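Long-range contacts in uncharacterized conserved protein (Idiomarina loihiensis, PDB 2QSD), which is of unknown function but belongs to the DUF1543 family, whose domain it carries in two copies, and forms an assembly of two subunits: residues A[9-15]-A[27-33]; A[56-62]-A[170-176]; A[62-68]-A[162-168]; A[82-86]-A[156-160]. One frame throughout, in Å; residues are numbered along the deposited sequence.

Contact 1: residues A[9-15]-A[27-33]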
# COMPACT_ATOMS: atom_id res chain seq x y z
N LYS A 9 21.08 15.99 4.06
CA LYS A 9 20.18 15.42 5.03
C LYS A 9 19.68 14.06 4.53
O LYS A 9 19.46 13.88 3.33
CB LYS A 9 19.00 16.36 5.25
CG LYS A 9 19.34 17.68 5.94
CD LYS A 9 18.15 18.64 5.88
CE LYS A 9 18.40 19.92 6.65
NZ LYS A 9 19.47 20.75 6.02
N LEU A 10 19.51 13.12 5.45
CA LEU A 10 18.84 11.86 5.13
C LEU A 10 17.35 12.00 5.40
O LEU A 10 16.93 12.29 6.53
CB LEU A 10 19.43 10.70 5.95
CG LEU A 10 18.79 9.32 5.74
CD1 LEU A 10 19.03 8.80 4.32
CD2 LEU A 10 19.27 8.32 6.77
N PHE A 11 16.55 11.80 4.36
CA PHE A 11 15.11 11.85 4.48
C PHE A 11 14.51 10.47 4.27
O PHE A 11 14.93 9.71 3.39
CB PHE A 11 14.51 12.78 3.44
CG PHE A 11 14.90 14.22 3.60
CD1 PHE A 11 15.88 14.78 2.78
CD2 PHE A 11 14.24 15.04 4.52
CE1 PHE A 11 16.21 16.13 2.89
CE2 PHE A 11 14.58 16.38 4.64
CZ PHE A 11 15.56 16.93 3.83
N LEU A 12 13.52 10.14 5.09
CA LEU A 12 12.67 8.99 4.86
C LEU A 12 11.33 9.52 4.36
O LEU A 12 10.66 10.26 5.07
CB LEU A 12 12.60 8.13 6.13
CG LEU A 12 11.47 7.44 6.90
CD1 LEU A 12 10.21 7.09 6.15
CD2 LEU A 12 12.03 6.19 7.57
N VAL A 13 10.97 9.17 3.13
CA VAL A 13 9.78 9.72 2.48
C VAL A 13 8.74 8.64 2.19
O VAL A 13 9.07 7.52 1.79
CB VAL A 13 10.11 10.50 1.17
CG1 VAL A 13 11.01 11.68 1.46
CG2 VAL A 13 10.77 9.62 0.15
N TYR A 14 7.48 8.97 2.41
CA TYR A 14 6.37 8.07 2.14
C TYR A 14 5.67 8.60 0.91
O TYR A 14 5.12 9.70 0.92
CB TYR A 14 5.44 8.05 3.35
CG TYR A 14 4.28 7.08 3.31
CD1 TYR A 14 4.50 5.70 3.31
CD2 TYR A 14 2.97 7.54 3.34
CE1 TYR A 14 3.43 4.80 3.30
CE2 TYR A 14 1.88 6.65 3.33
CZ TYR A 14 2.13 5.29 3.31
OH TYR A 14 1.07 4.41 3.30
N VAL A 15 5.75 7.85 -0.18
CA VAL A 15 5.23 8.32 -1.45
C VAL A 15 4.10 7.44 -1.94
O VAL A 15 3.99 6.28 -1.52
CB VAL A 15 6.34 8.44 -2.52
CG1 VAL A 15 7.31 9.53 -2.13
CG2 VAL A 15 7.07 7.12 -2.70
N HIS A 27 1.64 2.53 -2.02
CA HIS A 27 2.57 3.37 -1.28
C HIS A 27 3.89 2.65 -1.00
O HIS A 27 3.89 1.46 -0.73
CB HIS A 27 1.94 3.83 0.04
CG HIS A 27 0.72 4.66 -0.14
ND1 HIS A 27 -0.53 4.12 -0.34
CD2 HIS A 27 0.55 6.01 -0.15
CE1 HIS A 27 -1.42 5.09 -0.47
NE2 HIS A 27 -0.79 6.24 -0.37
N ASP A 28 4.99 3.39 -1.05
CA ASP A 28 6.30 2.85 -0.69
C ASP A 28 7.08 3.86 0.16
O ASP A 28 6.80 5.06 0.13
CB ASP A 28 7.10 2.49 -1.96
CG ASP A 28 8.31 1.61 -1.67
OD1 ASP A 28 8.31 0.92 -0.63
OD2 ASP A 28 9.27 1.60 -2.48
N ILE A 29 8.05 3.36 0.93
CA ILE A 29 8.98 4.18 1.70
C ILE A 29 10.31 4.24 0.96
O ILE A 29 10.89 3.21 0.64
CB ILE A 29 9.19 3.58 3.10
CG1 ILE A 29 7.92 3.72 3.95
CG2 ILE A 29 10.40 4.20 3.80
CD1 ILE A 29 7.71 5.11 4.49
N ARG A 30 10.78 5.46 0.68
CA ARG A 30 12.10 5.66 0.07
C ARG A 30 13.05 6.38 1.03
O ARG A 30 12.62 7.22 1.84
CB ARG A 30 12.00 6.44 -1.24
CG ARG A 30 10.99 5.95 -2.27
CD ARG A 30 11.16 4.47 -2.63
NE ARG A 30 12.46 4.17 -3.21
CZ ARG A 30 12.91 2.94 -3.45
NH1 ARG A 30 12.16 1.88 -3.17
NH2 ARG A 30 14.11 2.77 -3.97
N PHE A 31 14.33 6.05 0.94
CA PHE A 31 15.38 6.80 1.61
C PHE A 31 16.11 7.62 0.57
O PHE A 31 16.52 7.10 -0.46
CB PHE A 31 16.35 5.86 2.33
CG PHE A 31 15.75 5.20 3.54
CD1 PHE A 31 15.09 3.97 3.43
CD2 PHE A 31 15.84 5.81 4.79
CE1 PHE A 31 14.53 3.37 4.55
CE2 PHE A 31 15.28 5.21 5.92
CZ PHE A 31 14.63 3.99 5.80
N VAL A 32 16.25 8.92 0.83
CA VAL A 32 16.87 9.85 -0.12
C VAL A 32 17.78 10.85 0.60
O VAL A 32 17.56 11.16 1.78
CB VAL A 32 15.82 10.63 -0.97
CG1 VAL A 32 15.22 9.74 -2.05
CG2 VAL A 32 14.73 11.25 -0.09
N VAL A 33 18.79 11.35 -0.11
CA VAL A 33 19.76 12.28 0.46
C VAL A 33 19.87 13.57 -0.36
O VAL A 33 20.08 13.52 -1.57
CB VAL A 33 21.16 11.62 0.62
CG1 VAL A 33 22.23 12.65 0.99
CG2 VAL A 33 21.12 10.56 1.69
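Two neighbouring antiparallel strands, 9-15 and 27-33, form this buried contact near the centre of the chain; they belong to the hairpin 9-17/26-34. Their axes approach to 4.7 Å, and their directions differ by 156°. Three hydrogen-bonded pairs, Phe11 with Val32, Val13 with Arg30 and Val15 with Asp28, supply six main-chain bonds. Phe11 N to Val32 O (2.8 Å) is the shortest and Asp28 N to Val15 O (3.1 Å) the longest. Alternating with them are the non-hydrogen-bonded pairs, where CA-H...O contacts such as Ile29 CA to Val13 O (3.3 Å) add to the pairing. The face with Leu10, Leu12, Tyr14, Ile29, Phe31 and Val33 is mostly apolar: Ile29 CD1 lies 3.5 Å from Tyr14 CD1, at the ring edge, and 3.6 Å from Leu12 CD1. Strand 105-110 packs on Leu12 and Ile29, and helix 41-47 covers Val15 and Val32 on the other face, where Val13 CG1 meets Val32 CG2 at 4.1 Å. Arg30 NH1 forms a salt bridge with Asp28 OD2 (3.0 Å) and also bonds Gly21 O of the second subunit, while Asp28 OD1 accepts from Asn23 N and Ile24 N of that subunit. The arrangement is that of an antiparallel beta hairpin inside a larger sheet, with strand 9-17 flanked on its other edge by strand 56-62 and strand 26-34 meeting the second subunit.

Contact 2: residues A[56-62]-A[170-176]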
# COMPACT_ATOMS: atom_id res chain seq x y z
N HIS A 56 2.90 11.32 -5.86
CA HIS A 56 2.76 12.32 -4.82
C HIS A 56 3.46 11.91 -3.54
O HIS A 56 3.53 10.72 -3.21
CB HIS A 56 1.28 12.63 -4.55
CG HIS A 56 0.45 11.41 -4.26
ND1 HIS A 56 0.18 10.98 -2.97
CD2 HIS A 56 -0.16 10.53 -5.08
CE1 HIS A 56 -0.57 9.90 -3.02
NE2 HIS A 56 -0.79 9.60 -4.29
N LEU A 57 3.97 12.91 -2.84
CA LEU A 57 4.58 12.76 -1.53
C LEU A 57 3.48 12.86 -0.47
O LEU A 57 2.66 13.77 -0.52
CB LEU A 57 5.58 13.89 -1.36
CG LEU A 57 6.51 13.91 -0.16
CD1 LEU A 57 7.64 12.92 -0.36
CD2 LEU A 57 7.04 15.32 -0.03
N ASP A 58 3.49 11.93 0.49
CA ASP A 58 2.44 11.90 1.53
C ASP A 58 2.92 12.24 2.94
O ASP A 58 2.22 12.90 3.69
CB ASP A 58 1.70 10.56 1.52
CG ASP A 58 0.77 10.42 0.32
OD1 ASP A 58 0.51 11.43 -0.36
OD2 ASP A 58 0.30 9.29 0.07
N SER A 59 4.10 11.74 3.31
CA SER A 59 4.78 12.19 4.52
C SER A 59 6.28 12.00 4.38
O SER A 59 6.75 11.27 3.51
CB SER A 59 4.27 11.46 5.76
OG SER A 59 4.57 10.08 5.72
N PHE A 60 7.03 12.70 5.23
CA PHE A 60 8.47 12.53 5.32
C PHE A 60 9.00 12.91 6.69
O PHE A 60 8.35 13.63 7.45
CB PHE A 60 9.21 13.31 4.22
CG PHE A 60 9.16 14.81 4.39
CD1 PHE A 60 8.18 15.56 3.76
CD2 PHE A 60 10.11 15.47 5.17
CE1 PHE A 60 8.14 16.94 3.90
CE2 PHE A 60 10.07 16.85 5.33
CZ PHE A 60 9.09 17.59 4.69
N VAL A 61 10.21 12.44 6.99
CA VAL A 61 10.95 12.86 8.16
C VAL A 61 12.43 12.98 7.83
O VAL A 61 12.99 12.13 7.14
CB VAL A 61 10.68 11.93 9.39
CG1 VAL A 61 10.94 10.46 9.05
CG2 VAL A 61 11.48 12.38 10.61
N HIS A 62 13.05 14.06 8.29
CA HIS A 62 14.49 14.21 8.28
C HIS A 62 15.01 13.35 9.42
O HIS A 62 14.71 13.61 10.58
CB HIS A 62 14.87 15.69 8.48
CG HIS A 62 16.32 15.93 8.76
ND1 HIS A 62 16.76 16.99 9.52
CD2 HIS A 62 17.44 15.26 8.37
CE1 HIS A 62 18.08 16.97 9.59
NE2 HIS A 62 18.51 15.93 8.91
N PRO A 170 6.34 11.81 11.43
CA PRO A 170 6.58 12.73 10.32
C PRO A 170 6.86 14.17 10.75
O PRO A 170 6.31 14.65 11.74
CB PRO A 170 5.25 12.68 9.54
CG PRO A 170 4.53 11.47 10.05
CD PRO A 170 4.95 11.33 11.46
N ASP A 171 7.73 14.85 10.00
CA ASP A 171 7.88 16.29 10.10
C ASP A 171 6.64 16.95 9.49
O ASP A 171 6.18 17.99 9.94
CB ASP A 171 9.13 16.76 9.34
CG ASP A 171 10.43 16.28 9.97
OD1 ASP A 171 10.41 15.89 11.16
OD2 ASP A 171 11.48 16.30 9.28
N TRP A 172 6.11 16.31 8.45
CA TRP A 172 5.02 16.84 7.65
C TRP A 172 4.21 15.67 7.11
O TRP A 172 4.78 14.63 6.76
CB TRP A 172 5.58 17.66 6.49
CG TRP A 172 4.55 18.07 5.47
CD1 TRP A 172 3.80 19.21 5.48
CD2 TRP A 172 4.17 17.35 4.29
NE1 TRP A 172 2.97 19.24 4.39
CE2 TRP A 172 3.17 18.11 3.64
CE3 TRP A 172 4.56 16.13 3.72
CZ2 TRP A 172 2.56 17.70 2.45
CZ3 TRP A 172 3.96 15.71 2.54
CH2 TRP A 172 2.97 16.50 1.92
N LYS A 173 2.89 15.83 7.05
CA LYS A 173 2.02 14.91 6.33
C LYS A 173 0.95 15.66 5.54
O LYS A 173 0.53 16.75 5.94
CB LYS A 173 1.41 13.84 7.26
CG LYS A 173 0.61 14.38 8.43
CD LYS A 173 0.32 13.29 9.45
CE LYS A 173 -0.30 13.86 10.72
NZ LYS A 173 -0.33 12.87 11.83
N GLY A 174 0.54 15.09 4.42
CA GLY A 174 -0.41 15.73 3.51
C GLY A 174 -0.37 15.11 2.13
O GLY A 174 -0.17 13.91 1.98
N TYR A 175 -0.58 15.95 1.11
CA TYR A 175 -0.62 15.50 -0.27
C TYR A 175 0.13 16.50 -1.13
O TYR A 175 -0.32 17.62 -1.32
CB TYR A 175 -2.07 15.38 -0.75
CG TYR A 175 -2.24 14.74 -2.12
CD1 TYR A 175 -2.51 13.38 -2.24
CD2 TYR A 175 -2.14 15.49 -3.29
CE1 TYR A 175 -2.67 12.78 -3.49
CE2 TYR A 175 -2.29 14.91 -4.55
CZ TYR A 175 -2.55 13.55 -4.64
OH TYR A 175 -2.70 12.98 -5.88
N GLN A 176 1.29 16.09 -1.65
CA GLN A 176 2.14 16.98 -2.43
C GLN A 176 2.58 16.29 -3.72
O GLN A 176 3.47 15.45 -3.68
CB GLN A 176 3.35 17.43 -1.60
CG GLN A 176 4.33 18.37 -2.31
CD GLN A 176 3.86 19.82 -2.36
OE1 GLN A 176 2.88 20.19 -1.71
NE2 GLN A 176 4.56 20.64 -3.12
O HOH W 1 13.31 15.87 11.63
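His56 lays its ring over that of Tyr175 in an offset stack, centroids 4.3 Å apart and planes at 23°, while its ND1 donates to Asp58 OD1 (2.7 Å). Next to it Leu57 and Gln176 form a hydrogen-bonded pair, Leu57 N to Gln176 O at 2.7 Å and Gln176 N to Leu57 O at 2.9 Å. The register then slips by one residue: Asp58 O accepts from Gly174 N (2.9 Å), where the chain turns a corner, and Phe60 N reaches Trp172 O only weakly (3.3 Å). Trp172 packs its CE3 3.7 Å from Phe60 CD1 and its CZ3 4.0 Å from Leu57 CD2. At the far end Asp171 N donates to Phe60 O (2.9 Å), and Asp171 OD2 receives His62 N (2.9 Å). On the other edge of strand 56-62, Asp58 and Ser59 both bond to the main chain of Tyr14, a classic beta bulge at Asp58-Ser59 in an antiparallel sheet that the C-terminal strands 172-173 and 175-177 extend.

Contact 3: residues A[62-68]-A[162-168]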
# COMPACT_ATOMS: atom_id res chain seq x y z
N HIS A 62 13.05 14.06 8.29
CA HIS A 62 14.49 14.21 8.28
C HIS A 62 15.01 13.35 9.42
O HIS A 62 14.71 13.61 10.58
CB HIS A 62 14.87 15.69 8.48
CG HIS A 62 16.32 15.93 8.76
ND1 HIS A 62 16.76 16.99 9.52
CD2 HIS A 62 17.44 15.26 8.37
CE1 HIS A 62 18.08 16.97 9.59
NE2 HIS A 62 18.51 15.93 8.91
N LEU A 63 15.77 12.31 9.06
CA LEU A 63 16.28 11.34 10.02
C LEU A 63 17.71 11.70 10.41
O LEU A 63 18.61 11.61 9.57
CB LEU A 63 16.27 9.95 9.39
CG LEU A 63 15.49 8.78 10.00
CD1 LEU A 63 16.14 7.48 9.55
CD2 LEU A 63 15.39 8.83 11.52
N HIS A 64 17.93 12.09 11.66
CA HIS A 64 19.28 12.48 12.11
C HIS A 64 19.82 11.65 13.28
O HIS A 64 21.04 11.57 13.48
CB HIS A 64 19.37 13.98 12.44
CG HIS A 64 18.25 14.48 13.30
ND1 HIS A 64 18.16 14.21 14.65
CD2 HIS A 64 17.18 15.26 13.01
CE1 HIS A 64 17.08 14.78 15.15
NE2 HIS A 64 16.47 15.42 14.17
N HIS A 65 18.92 11.02 14.02
CA HIS A 65 19.30 10.18 15.15
C HIS A 65 18.43 8.94 15.23
O HIS A 65 17.21 9.04 15.06
CB HIS A 65 19.20 10.96 16.46
CG HIS A 65 20.36 11.87 16.71
ND1 HIS A 65 20.37 13.18 16.29
CD2 HIS A 65 21.54 11.66 17.33
CE1 HIS A 65 21.52 13.74 16.64
NE2 HIS A 65 22.24 12.84 17.28
N VAL A 66 19.06 7.79 15.47
CA VAL A 66 18.37 6.51 15.71
C VAL A 66 19.06 5.77 16.87
O VAL A 66 20.27 5.51 16.81
CB VAL A 66 18.35 5.59 14.45
CG1 VAL A 66 17.68 4.25 14.77
CG2 VAL A 66 17.64 6.23 13.28
N ASP A 67 18.29 5.44 17.91
CA ASP A 67 18.75 4.65 19.07
C ASP A 67 20.04 5.17 19.74
O ASP A 67 20.91 4.38 20.13
CB ASP A 67 18.90 3.16 18.71
CG ASP A 67 17.59 2.51 18.30
OD1 ASP A 67 16.51 2.97 18.72
OD2 ASP A 67 17.65 1.51 17.54
N GLY A 68 20.16 6.48 19.84
CA GLY A 68 21.33 7.10 20.46
C GLY A 68 22.47 7.39 19.50
O GLY A 68 23.49 7.97 19.92
N ASP A 162 25.94 9.39 20.39
CA ASP A 162 25.93 10.61 21.20
C ASP A 162 24.81 10.66 22.24
O ASP A 162 24.69 11.64 22.98
CB ASP A 162 25.95 11.87 20.32
CG ASP A 162 24.69 12.04 19.47
OD1 ASP A 162 23.73 11.24 19.59
OD2 ASP A 162 24.66 12.99 18.65
N GLY A 163 23.97 9.63 22.27
CA GLY A 163 22.87 9.54 23.23
C GLY A 163 21.57 10.27 22.90
O GLY A 163 20.58 10.12 23.62
N GLU A 164 21.56 11.06 21.82
CA GLU A 164 20.36 11.79 21.42
C GLU A 164 19.30 10.85 20.83
O GLU A 164 19.62 9.92 20.09
CB GLU A 164 20.68 12.88 20.41
CG GLU A 164 21.05 14.23 20.99
CD GLU A 164 21.02 15.33 19.94
OE1 GLU A 164 19.98 15.50 19.26
OE2 GLU A 164 22.05 16.03 19.79
N GLN A 165 18.05 11.12 21.18
CA GLN A 165 16.93 10.36 20.65
C GLN A 165 16.15 11.22 19.65
O GLN A 165 16.25 12.46 19.66
CB GLN A 165 16.01 9.89 21.79
CG GLN A 165 16.66 8.93 22.78
CD GLN A 165 16.93 7.54 22.21
OE1 GLN A 165 18.06 7.06 22.22
NE2 GLN A 165 15.88 6.89 21.71
N GLN A 166 15.41 10.56 18.77
CA GLN A 166 14.53 11.23 17.83
C GLN A 166 13.31 10.35 17.59
O GLN A 166 13.45 9.19 17.19
CB GLN A 166 15.26 11.52 16.51
CG GLN A 166 14.34 12.08 15.42
CD GLN A 166 15.00 12.24 14.05
OE1 GLN A 166 16.16 11.86 13.84
NE2 GLN A 166 14.26 12.81 13.12
N PRO A 167 12.10 10.89 17.85
CA PRO A 167 10.88 10.12 17.59
C PRO A 167 10.67 9.91 16.09
O PRO A 167 10.75 10.85 15.31
CB PRO A 167 9.78 10.99 18.19
CG PRO A 167 10.34 12.37 18.25
CD PRO A 167 11.82 12.24 18.37
N LEU A 168 10.42 8.66 15.71
CA LEU A 168 10.19 8.33 14.31
C LEU A 168 8.74 8.67 13.93
O LEU A 168 7.87 7.80 13.89
CB LEU A 168 10.52 6.86 14.05
CG LEU A 168 10.62 6.40 12.59
CD1 LEU A 168 11.86 6.95 11.91
CD2 LEU A 168 10.61 4.89 12.52
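Gln166 makes the densest polar link: its NE2 donates to His62 O (2.7 Å), and its OE1 accepts from both His64 N (2.8 Å) and His65 N (2.9 Å). One extended side chain thus bridges three main-chain groups of 62-65. At the opposite end of the contact Gly68 O receives two amides, Asp162 N and Gly163 N, each at 2.9 Å. Between these ends His65 NE2 donates to Asp162 OD2 (2.8 Å), and His65 ND1 and His64 ND1 are hydrogen-bonded (2.9 Å), so both nitrogens of the His65 ring are engaged. Asp162 OD1 accepts from Glu164 N (3.1 Å), an Asx turn that starts the irregular run 162-168 just after strand 155-161. This run packs along 62-68, which ends in the tight turn between strands 65-66 and 69-74 of a four-stranded antiparallel sheet, in which 69-74 lies between 65-66 and 155-161. Gly68 and Gly163 both have positive phi, at angles that would jam a CB against the preceding carbonyl. Glu164 CB sits over the face of the His65 ring, 3.6 Å from its centroid, in a CH-pi contact, and Glu164 O approaches Gly68 CA at 3.3 Å. Beside it His65 CB packs 4.0 Å from Gln166 CB. Near the Gln166 end, Leu63 CD2 touches Leu168 CD1 (4.0 Å), and Leu168 continues onto Phe105 of strand 105-110.

Contact 4: residues A[82-86]-A[156-160]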
# COMPACT_ATOMS: atom_id res chain seq x y z
N GLU A 82 32.64 -0.33 9.32
CA GLU A 82 31.62 -0.05 10.34
C GLU A 82 31.11 -1.33 10.99
O GLU A 82 30.72 -2.27 10.29
CB GLU A 82 30.45 0.73 9.72
CG GLU A 82 30.74 2.19 9.41
CD GLU A 82 30.46 3.12 10.57
OE1 GLU A 82 31.41 3.78 11.05
OE2 GLU A 82 29.29 3.20 11.02
N GLU A 83 31.11 -1.37 12.32
CA GLU A 83 30.60 -2.54 13.04
C GLU A 83 29.07 -2.53 13.21
O GLU A 83 28.44 -3.58 13.19
CB GLU A 83 31.32 -2.75 14.39
CG GLU A 83 31.27 -1.58 15.37
CD GLU A 83 31.66 -1.98 16.79
OE1 GLU A 83 32.42 -2.95 16.97
OE2 GLU A 83 31.20 -1.31 17.74
N LYS A 84 28.49 -1.34 13.36
CA LYS A 84 27.03 -1.19 13.48
C LYS A 84 26.45 -0.36 12.33
O LYS A 84 27.09 0.57 11.83
CB LYS A 84 26.63 -0.62 14.84
CG LYS A 84 26.91 -1.58 16.00
CD LYS A 84 26.10 -1.25 17.24
CE LYS A 84 26.32 -2.33 18.30
NZ LYS A 84 25.31 -2.28 19.39
N ARG A 85 25.24 -0.73 11.93
CA ARG A 85 24.61 -0.13 10.76
C ARG A 85 23.14 0.19 10.96
O ARG A 85 22.47 -0.35 11.85
CB ARG A 85 24.79 -1.03 9.53
CG ARG A 85 26.06 -0.76 8.75
CD ARG A 85 26.43 -1.92 7.85
NE ARG A 85 26.96 -3.06 8.61
CZ ARG A 85 27.45 -4.17 8.07
NH1 ARG A 85 27.90 -5.14 8.86
NH2 ARG A 85 27.50 -4.32 6.75
N LEU A 86 22.65 1.07 10.10
CA LEU A 86 21.25 1.46 10.08
C LEU A 86 20.42 0.39 9.36
O LEU A 86 20.72 0.02 8.22
CB LEU A 86 21.14 2.80 9.36
CG LEU A 86 20.03 3.77 9.73
CD1 LEU A 86 20.14 4.17 11.19
CD2 LEU A 86 20.14 4.98 8.84
N TYR A 156 27.45 7.61 1.75
CA TYR A 156 27.58 6.55 2.74
C TYR A 156 27.03 6.99 4.09
O TYR A 156 27.21 8.14 4.50
CB TYR A 156 29.04 6.10 2.86
CG TYR A 156 29.55 5.36 1.64
CD1 TYR A 156 29.36 3.98 1.52
CD2 TYR A 156 30.20 6.03 0.60
CE1 TYR A 156 29.82 3.28 0.41
CE2 TYR A 156 30.67 5.34 -0.52
CZ TYR A 156 30.47 3.97 -0.61
OH TYR A 156 30.92 3.28 -1.71
N VAL A 157 26.35 6.08 4.76
CA VAL A 157 25.77 6.33 6.08
C VAL A 157 26.70 5.77 7.16
O VAL A 157 26.95 4.56 7.21
CB VAL A 157 24.37 5.69 6.21
CG1 VAL A 157 23.82 5.86 7.63
CG2 VAL A 157 23.41 6.29 5.19
N THR A 158 27.22 6.66 8.00
CA THR A 158 28.01 6.25 9.15
C THR A 158 27.36 6.72 10.44
O THR A 158 26.70 7.76 10.46
CB THR A 158 29.48 6.73 9.08
OG1 THR A 158 29.52 8.15 8.89
CG2 THR A 158 30.22 6.04 7.94
N LEU A 159 27.55 5.96 11.51
CA LEU A 159 26.89 6.22 12.79
C LEU A 159 27.88 6.61 13.89
O LEU A 159 28.99 6.09 13.94
CB LEU A 159 26.06 5.01 13.21
CG LEU A 159 24.99 4.57 12.20
CD1 LEU A 159 24.37 3.26 12.61
CD2 LEU A 159 23.91 5.63 12.00
N GLU A 160 27.45 7.52 14.76
CA GLU A 160 28.24 7.98 15.90
C GLU A 160 27.34 8.08 17.14
O GLU A 160 26.38 8.84 17.14
CB GLU A 160 28.86 9.34 15.60
CG GLU A 160 29.67 9.94 16.75
CD GLU A 160 29.65 11.46 16.77
OE1 GLU A 160 30.26 12.05 17.69
OE2 GLU A 160 29.01 12.08 15.90
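Strand 156-160 meets the segment 82-86 mainly by side chains, the two belonging to different antiparallel sheets: 155-161 lies in a four-stranded sheet beside 69-74, and 85-90 is the middle strand of a three-stranded one, between 105-110 and 145-148. The nearest CA atoms are therefore 7.0 Å apart, at Arg85 and Leu159, well beyond strand-pairing distance. Val157 comes first, its CB directed toward 82-86 and its CG1 4.0 Å from Leu86 CD2; on its own sheet it also touches Leu73. Thr158, set sideways, offers CG2 to Glu82 CD at 3.9 Å, while its main chain pairs with His72 of strand 69-74. Leu159 is the residue most covered by 82-86. Its CD1 lies 3.7 Å from Leu86 N and also 3.7 Å from Arg85 C, so one methyl rests against the main chain where strand 85-90 begins, and its CD2 is 4.1 Å from Leu86 CD1. Val109 of strand 105-110 touches both Leu86 and Leu159, extending this apolar patch between the sheets. Leu159 N donates weakly to OE2 of the poorly ordered Glu82 (3.3 Å, N-H...O angle 169°), the one hydrogen bond between the segments.

From the N terminus, contact 1 closes first, joining 9-15 to 27-33 before any other contact opens. Strand 56-62 then aligns beside 9-17, with Tyr14 N 2.6 Å from Ser59 O, and contact 2 opens a long loop that ends only at 170-176. Inside it contact 3 opens, sharing His62, and inside that lies contact 4, so the last three are nested rather than crossed. Contacts 1 and 2 build the five-stranded sheet; contact 3 fastens the return from strand 155-161 across the turn of the four-stranded sheet, which contact 4 joins to the three-stranded one. Leu86 CD2 meets Leu10 CD2 at 4.0 Å, linking contacts 1 and 4.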